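Local coordinates for Abbfa_003403 (Acinetobacter baumannii, PDB 4ZXH), which is a four-domain nonribosomal peptide synthetase, probably activating an amino acid, carrying it on a phosphopantetheine arm, condensing it and releasing the product through its thioesterase domain, at residues N55-I60 against K164-V169; C131-C134 against H138-I141. One frame throughout, in Å; residues are numbered along the deposited sequence.

Contact 1. Residues N55-I60 against K164-V169; sequences NKPIEI and KRFGLV. With PX4 (1,2-dimyristoyl-sn-glycero-3-phosphocholine), chain C.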
loop_
_atom_site.group_PDB
_atom_site.type_symbol
_atom_site.label_atom_id
_atom_site.label_comp_id
_atom_site.label_asym_id
_atom_site.label_seq_id
_atom_site.Cartn_x
_atom_site.Cartn_y
_atom_site.Cartn_z
ATOM N N ASN A 55 9.903 52.789 12.811
ATOM C CA ASN A 55 10.511 51.921 11.812
ATOM C C ASN A 55 11.242 50.733 12.449
ATOM O O ASN A 55 11.947 49.983 11.767
ATOM C CB ASN A 55 11.488 52.732 10.955
ATOM C CG ASN A 55 11.647 52.178 9.553
ATOM O OD1 ASN A 55 11.039 51.174 9.189
ATOM N ND2 ASN A 55 12.487 52.829 8.762
ATOM N N LYS A 56 11.064 50.554 13.757
ATOM C CA LYS A 56 11.803 49.528 14.494
ATOM C C LYS A 56 11.690 48.092 13.941
ATOM O O LYS A 56 12.651 47.323 14.035
ATOM C CB LYS A 56 11.376 49.536 15.965
ATOM C CG LYS A 56 11.975 50.677 16.762
ATOM C CD LYS A 56 11.699 50.520 18.239
ATOM C CE LYS A 56 12.030 51.810 18.972
ATOM N NZ LYS A 56 11.156 52.921 18.510
ATOM N N PRO A 57 10.525 47.712 13.387
ATOM C CA PRO A 57 10.491 46.333 12.896
ATOM C C PRO A 57 11.505 46.052 11.776
ATOM O O PRO A 57 12.255 45.088 11.903
ATOM C CB PRO A 57 9.054 46.185 12.402
ATOM C CG PRO A 57 8.292 47.083 13.282
ATOM C CD PRO A 57 9.169 48.288 13.443
ATOM N N ILE A 58 11.545 46.877 10.734
ATOM C CA ILE A 58 12.559 46.734 9.691
ATOM C C ILE A 58 13.985 46.832 10.270
ATOM O O ILE A 58 14.835 46.000 9.955
ATOM C CB ILE A 58 12.397 47.801 8.578
ATOM C CG1 ILE A 58 11.019 47.722 7.921
ATOM C CG2 ILE A 58 13.446 47.608 7.504
ATOM C CD1 ILE A 58 10.840 46.514 7.041
ATOM N N GLU A 59 14.252 47.836 11.109
ATOM C CA GLU A 59 15.587 47.986 11.710
ATOM C C GLU A 59 16.018 46.736 12.493
ATOM O O GLU A 59 17.176 46.316 12.427
ATOM C CB GLU A 59 15.650 49.193 12.648
ATOM C CG GLU A 59 15.268 50.516 12.032
ATOM C CD GLU A 59 15.448 51.684 13.009
ATOM O OE1 GLU A 59 15.874 51.440 14.166
ATOM O OE2 GLU A 59 15.150 52.840 12.623
ATOM N N ILE A 60 15.084 46.159 13.241
ATOM C CA ILE A 60 15.386 45.022 14.098
ATOM C C ILE A 60 15.544 43.757 13.255
ATOM O O ILE A 60 16.469 42.976 13.470
ATOM C CB ILE A 60 14.290 44.832 15.168
ATOM C CG1 ILE A 60 14.366 45.960 16.194
ATOM C CG2 ILE A 60 14.419 43.480 15.850
ATOM C CD1 ILE A 60 13.089 46.154 16.989
ATOM N N LYS A 164 13.251 41.095 23.478
ATOM C CA LYS A 164 14.053 42.059 24.206
ATOM C C LYS A 164 14.360 43.256 23.309
ATOM O O LYS A 164 14.285 44.413 23.740
ATOM C CB LYS A 164 15.354 41.433 24.715
ATOM C CG LYS A 164 16.243 42.432 25.458
ATOM C CD LYS A 164 17.562 41.819 25.881
ATOM C CE LYS A 164 18.338 41.273 24.676
ATOM N NZ LYS A 164 19.636 40.618 25.061
ATOM N N ARG A 165 14.716 42.977 22.062
ATOM C CA ARG A 165 15.039 44.042 21.132
ATOM C C ARG A 165 13.840 44.958 20.950
ATOM O O ARG A 165 13.996 46.161 20.736
ATOM C CB ARG A 165 15.486 43.478 19.794
ATOM C CG ARG A 165 16.791 42.706 19.845
ATOM C CD ARG A 165 17.037 42.081 18.496
ATOM N NE ARG A 165 18.148 41.142 18.480
ATOM C CZ ARG A 165 19.303 41.354 17.854
ATOM N NH1 ARG A 165 19.494 42.485 17.186
ATOM N NH2 ARG A 165 20.263 40.432 17.880
ATOM N N PHE A 166 12.645 44.388 21.071
ATOM C CA PHE A 166 11.409 45.158 20.945
ATOM C C PHE A 166 10.939 45.815 22.235
ATOM O O PHE A 166 9.973 46.573 22.212
ATOM C CB PHE A 166 10.287 44.281 20.403
ATOM C CG PHE A 166 10.238 44.232 18.909
ATOM C CD1 PHE A 166 9.713 45.293 18.190
ATOM C CD2 PHE A 166 10.713 43.131 18.222
ATOM C CE1 PHE A 166 9.666 45.256 16.814
ATOM C CE2 PHE A 166 10.675 43.086 16.851
ATOM C CZ PHE A 166 10.143 44.146 16.143
ATOM N N GLY A 167 11.616 45.539 23.347
ATOM C CA GLY A 167 11.227 46.098 24.629
ATOM C C GLY A 167 10.145 45.362 25.411
ATOM O O GLY A 167 9.489 45.962 26.263
ATOM N N LEU A 168 9.968 44.069 25.148
ATOM C CA LEU A 168 8.926 43.276 25.810
ATOM C C LEU A 168 9.393 42.518 27.063
ATOM O O LEU A 168 8.604 42.262 27.965
ATOM C CB LEU A 168 8.320 42.288 24.815
ATOM C CG LEU A 168 7.550 42.974 23.697
ATOM C CD1 LEU A 168 7.198 41.992 22.618
ATOM C CD2 LEU A 168 6.304 43.591 24.276
ATOM N N VAL A 169 10.666 42.149 27.119
ATOM C CA VAL A 169 11.212 41.496 28.306
ATOM C C VAL A 169 12.488 42.222 28.658
ATOM O O VAL A 169 13.071 42.900 27.802
ATOM C CB VAL A 169 11.502 39.973 28.095
ATOM C CG1 VAL A 169 10.221 39.215 27.836
ATOM C CG2 VAL A 169 12.487 39.761 26.969
HETATM O O1 PX4 C . 3.615 49.597 6.258
HETATM O O2 PX4 C . 1.433 49.891 7.653
HETATM P P1 PX4 C . 2.941 49.872 7.584
HETATM O O3 PX4 C . 3.505 51.240 8.236
HETATM C C1 PX4 C . 3.966 52.364 7.484
HETATM C C2 PX4 C . 4.161 53.540 8.445
HETATM N N1 PX4 C . 4.854 54.692 7.827
HETATM C C3 PX4 C . 4.422 54.879 6.431
HETATM C C4 PX4 C . 4.540 55.909 8.596
HETATM C C5 PX4 C . 6.309 54.483 7.872
HETATM O O4 PX4 C . 3.491 48.819 8.682
HETATM C C6 PX4 C . 2.653 47.977 9.480
HETATM C C7 PX4 C . 3.425 46.702 9.804
HETATM C C8 PX4 C . 4.330 46.468 8.597
HETATM O O5 PX4 C . 5.115 45.293 8.775
HETATM C C9 PX4 C . 6.469 45.195 8.245
HETATM O O6 PX4 C . 7.020 46.178 7.780
HETATM C C10 PX4 C . 7.189 43.872 8.287
HETATM C C11 PX4 C . 8.224 43.848 9.403
HETATM C C12 PX4 C . 7.927 42.690 10.344
HETATM C C13 PX4 C . 9.238 42.085 10.830
HETATM C C14 PX4 C . 9.291 42.087 12.349
HETATM C C15 PX4 C . 10.730 41.869 12.781
HETATM C C16 PX4 C . 10.824 40.639 13.662
HETATM C C17 PX4 C . 12.275 40.258 13.886
HETATM C C18 PX4 C . 12.744 39.291 12.799
HETATM C C19 PX4 C . 12.848 37.864 13.311
HETATM C C20 PX4 C . 12.790 36.886 12.143
HETATM C C21 PX4 C . 13.007 35.451 12.624
HETATM C C22 PX4 C . 12.311 34.424 11.744
HETATM O O7 PX4 C . 4.213 46.858 10.995
HETATM C C23 PX4 C . 4.075 45.735 11.932
HETATM O O8 PX4 C . 3.039 45.101 11.891
HETATM C C24 PX4 C . 5.199 45.362 12.904
HETATM C C25 PX4 C . 4.907 44.185 13.850
HETATM C C26 PX4 C . 6.139 43.750 14.664
HETATM C C27 PX4 C . 5.889 42.506 15.540
HETATM C C28 PX4 C . 7.087 42.086 16.398
HETATM C C29 PX4 C . 6.826 40.841 17.265
HETATM C C30 PX4 C . 8.012 40.466 18.167
HETATM C C31 PX4 C . 8.183 38.959 18.480
HETATM C C32 PX4 C . 8.833 38.219 17.301
HETATM C C33 PX4 C . 9.511 36.878 17.617
HETATM C C34 PX4 C . 9.678 36.021 16.358
HETATM C C35 PX4 C . 10.887 35.081 16.336
HETATM C C36 PX4 C . 10.473 33.625 16.189
#

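Contact 2. Residues C131-C134 against H138-I141; sequences CYEC and HYVI. With PX4 (1,2-dimyristoyl-sn-glycero-3-phosphocholine), chain C.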
loop_
_atom_site.group_PDB
_atom_site.type_symbol
_atom_site.label_atom_id
_atom_site.label_comp_id
_atom_site.label_asym_id
_atom_site.label_seq_id
_atom_site.Cartn_x
_atom_site.Cartn_y
_atom_site.Cartn_z
ATOM N N CYS A 131 2.112 38.814 7.510
ATOM C CA CYS A 131 1.445 39.872 8.282
ATOM C C CYS A 131 0.039 40.188 7.794
ATOM O O CYS A 131 -0.231 40.172 6.603
ATOM C CB CYS A 131 2.257 41.161 8.255
ATOM S SG CYS A 131 3.964 40.922 8.665
ATOM N N TYR A 132 -0.847 40.505 8.730
ATOM C CA TYR A 132 -2.223 40.805 8.407
ATOM C C TYR A 132 -2.701 41.988 9.214
ATOM O O TYR A 132 -2.601 41.989 10.438
ATOM C CB TYR A 132 -3.107 39.609 8.695
ATOM C CG TYR A 132 -2.631 38.330 8.067
ATOM C CD1 TYR A 132 -3.118 37.904 6.833
ATOM C CD2 TYR A 132 -1.712 37.529 8.719
ATOM C CE1 TYR A 132 -2.686 36.721 6.267
ATOM C CE2 TYR A 132 -1.278 36.347 8.165
ATOM C CZ TYR A 132 -1.763 35.951 6.951
ATOM O OH TYR A 132 -1.304 34.780 6.425
ATOM N N GLU A 133 -3.230 42.993 8.530
ATOM C CA GLU A 133 -3.832 44.141 9.188
ATOM C C GLU A 133 -5.289 43.818 9.560
ATOM O O GLU A 133 -6.077 43.433 8.704
ATOM C CB GLU A 133 -3.741 45.372 8.272
ATOM C CG GLU A 133 -4.275 46.683 8.876
ATOM C CD GLU A 133 -4.042 47.894 7.970
ATOM O OE1 GLU A 133 -3.670 47.704 6.788
ATOM O OE2 GLU A 133 -4.241 49.036 8.444
ATOM N N CYS A 134 -5.643 43.982 10.834
ATOM C CA CYS A 134 -6.993 43.656 11.319
ATOM C C CYS A 134 -7.842 44.863 11.687
ATOM O O CYS A 134 -9.044 44.733 11.932
ATOM C CB CYS A 134 -6.899 42.758 12.542
ATOM S SG CYS A 134 -5.964 41.304 12.216
ATOM N N HIS A 138 -3.589 47.364 14.489
ATOM C CA HIS A 138 -3.868 46.022 14.983
ATOM C C HIS A 138 -3.528 44.956 13.923
ATOM O O HIS A 138 -4.086 44.970 12.824
ATOM C CB HIS A 138 -5.329 45.947 15.397
ATOM C CG HIS A 138 -5.721 44.639 15.987
ATOM N ND1 HIS A 138 -7.029 44.319 16.271
ATOM C CD2 HIS A 138 -4.978 43.568 16.347
ATOM C CE1 HIS A 138 -7.077 43.098 16.780
ATOM N NE2 HIS A 138 -5.849 42.621 16.833
ATOM N N TYR A 139 -2.616 44.045 14.258
ATOM C CA TYR A 139 -2.050 43.118 13.280
ATOM C C TYR A 139 -2.030 41.687 13.794
ATOM O O TYR A 139 -2.022 41.459 15.002
ATOM C CB TYR A 139 -0.622 43.528 12.896
ATOM C CG TYR A 139 -0.515 44.912 12.310
ATOM C CD1 TYR A 139 -0.755 45.131 10.969
ATOM C CD2 TYR A 139 -0.181 46.009 13.102
ATOM C CE1 TYR A 139 -0.672 46.393 10.422
ATOM C CE2 TYR A 139 -0.096 47.289 12.565
ATOM C CZ TYR A 139 -0.341 47.475 11.220
ATOM O OH TYR A 139 -0.266 48.731 10.645
ATOM N N VAL A 140 -2.032 40.726 12.871
ATOM C CA VAL A 140 -1.630 39.361 13.192
ATOM C C VAL A 140 -0.331 39.069 12.443
ATOM O O VAL A 140 -0.189 39.393 11.263
ATOM C CB VAL A 140 -2.709 38.334 12.824
ATOM C CG1 VAL A 140 -2.211 36.919 13.063
ATOM C CG2 VAL A 140 -3.977 38.604 13.626
ATOM N N ILE A 141 0.631 38.488 13.142
ATOM C CA ILE A 141 1.956 38.268 12.591
ATOM C C ILE A 141 2.300 36.819 12.804
ATOM O O ILE A 141 2.304 36.358 13.943
ATOM C CB ILE A 141 3.020 39.144 13.270
ATOM C CG1 ILE A 141 2.567 40.590 13.320
ATOM C CG2 ILE A 141 4.330 39.082 12.515
ATOM C CD1 ILE A 141 2.479 41.247 11.958
HETATM O O1 PX4 C . 3.615 49.597 6.258
HETATM O O2 PX4 C . 1.433 49.891 7.653
HETATM P P1 PX4 C . 2.941 49.872 7.584
HETATM O O3 PX4 C . 3.505 51.240 8.236
HETATM C C1 PX4 C . 3.966 52.364 7.484
HETATM C C2 PX4 C . 4.161 53.540 8.445
HETATM N N1 PX4 C . 4.854 54.692 7.827
HETATM C C3 PX4 C . 4.422 54.879 6.431
HETATM C C4 PX4 C . 4.540 55.909 8.596
HETATM C C5 PX4 C . 6.309 54.483 7.872
HETATM O O4 PX4 C . 3.491 48.819 8.682
HETATM C C6 PX4 C . 2.653 47.977 9.480
HETATM C C7 PX4 C . 3.425 46.702 9.804
HETATM C C8 PX4 C . 4.330 46.468 8.597
HETATM O O5 PX4 C . 5.115 45.293 8.775
HETATM C C9 PX4 C . 6.469 45.195 8.245
HETATM O O6 PX4 C . 7.020 46.178 7.780
HETATM C C10 PX4 C . 7.189 43.872 8.287
HETATM C C11 PX4 C . 8.224 43.848 9.403
HETATM C C12 PX4 C . 7.927 42.690 10.344
HETATM C C13 PX4 C . 9.238 42.085 10.830
HETATM C C14 PX4 C . 9.291 42.087 12.349
HETATM C C15 PX4 C . 10.730 41.869 12.781
HETATM C C16 PX4 C . 10.824 40.639 13.662
HETATM C C17 PX4 C . 12.275 40.258 13.886
HETATM C C18 PX4 C . 12.744 39.291 12.799
HETATM C C19 PX4 C . 12.848 37.864 13.311
HETATM C C20 PX4 C . 12.790 36.886 12.143
HETATM C C21 PX4 C . 13.007 35.451 12.624
HETATM C C22 PX4 C . 12.311 34.424 11.744
HETATM O O7 PX4 C . 4.213 46.858 10.995
HETATM C C23 PX4 C . 4.075 45.735 11.932
HETATM O O8 PX4 C . 3.039 45.101 11.891
HETATM C C24 PX4 C . 5.199 45.362 12.904
HETATM C C25 PX4 C . 4.907 44.185 13.850
HETATM C C26 PX4 C . 6.139 43.750 14.664
HETATM C C27 PX4 C . 5.889 42.506 15.540
HETATM C C28 PX4 C . 7.087 42.086 16.398
HETATM C C29 PX4 C . 6.826 40.841 17.265
HETATM C C30 PX4 C . 8.012 40.466 18.167
HETATM C C31 PX4 C . 8.183 38.959 18.480
HETATM C C32 PX4 C . 8.833 38.219 17.301
HETATM C C33 PX4 C . 9.511 36.878 17.617
HETATM C C34 PX4 C . 9.678 36.021 16.358
HETATM C C35 PX4 C . 10.887 35.081 16.336
HETATM C C36 PX4 C . 10.473 33.625 16.189
#

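Contact 1. Residues N55-I60 against K164-V169
Ile-60 on helix 56-67 lays its CD1 methyl over the ring of Phe-166, where that helix packs, within the condensation domain, against the segment 164-169, which includes the end region of helix 152-165. The main interaction is CH-pi. Ile-60 CD1 sits 3.5 Å from the centroid of the Phe-166 ring and only 11° off its normal, so the methyl lies over the middle of the face. Its side chain reaches that far because CG1 stands opposite the carbonyl carbon (chi1 -71°) and CD1 then continues outward in an extended arm. The rest is apolar packing. Pro-57 meets the ring at its edge, with Pro-57 CA 3.9 Å from Phe-166 CZ, and Ile-60 CG2 lies 4.0 Å from Arg-165 CD, the two side chains running past each other in opposite directions. Arg-165 suits this place because its methylenes pack while its guanidinium forms salt bridges with Asp-161 and Asp-67. No hydrogen bond joins the segments. Gly-167, with positive phi (85°), a conformation that glycine adopts readily, follows the helix in a Schellman motif, and Gly-167 N bonds to Lys-164 O at 2.9 Å. The bound phosphocholine lipid PX4 completes the arrangement. Pro-57 CG lies 3.6 Å from PX4 C24, and on the ring face opposite Ile-60, offset toward the rim, PX4 C28 approaches Phe-166 CZ to 3.7 Å.

Contact 2. Residues C131-C134 against H138-I141
Tyr-132 O is met by two groups of the facing strand in the hairpin formed by strands 127-135 and 138-146. Val-140 N donates a hydrogen bond of 2.8 Å to Tyr-132 O, in the carbonyl plane and with an N-H...O angle of 157°, while Tyr-139 CA makes a CA-H...O contact with the same oxygen. Tyr-132 N returns a bond to Val-140 O, which makes Tyr-132 and Val-140 an antiparallel hydrogen-bonded pair. Nearer the turn, Cys-134 N bonds to His-138 O at 2.7 Å. The side chains divide between the two faces of the sheet. On the one bearing Tyr-132 and Val-140, apolar groups meet helix 104-115, and the tyrosine hydroxyl, otherwise costly to bury, is hydrogen-bonded to Asp-114. Cys-134 SG, small enough to fit between strand and helix, touches Val-140 CG2 at 3.6 Å, and Cys-134 CB lies over the centre of the His-138 ring. The other face carries the non-hydrogen-bonded pairs. Glu-133 runs alongside Tyr-139, pointing the same way, with Glu-133 CB 3.9 Å from Tyr-139 CE1 and the carboxylate and ring planes 31° apart. The bound lipid PX4 lies against this side: its ester carbonyl oxygen O8 sits over one face of the Tyr-139 ring, toward the rim. Beside it, the compact methyl tip of Ile-141, CD1, packs 3.6 Å from Cys-131 SG.

How the contacts relate
Contact 2 is a buried piece of beta-sheet, whereas contact 1 is a partly buried packing of helix 56-67 against the end region of helix 152-165 and the residues after it; their centres are about 17 Å apart. They share no secondary-structure element, although helix 152-165 follows strand 138-146 in the chain. The chemistry follows the place in the fold: neighbouring strands are joined by backbone hydrogen bonds, while contact 1, with no hydrogen bond across it, rests mainly on apolar side-chain contacts. Both line the same lipid pocket. Contact 1 offers it hydrocarbon surface along both acyl chains, mainly the one running past Phe-166, and contact 2 an aromatic ring and an isoleucine methyl beside the glycerol and ester region.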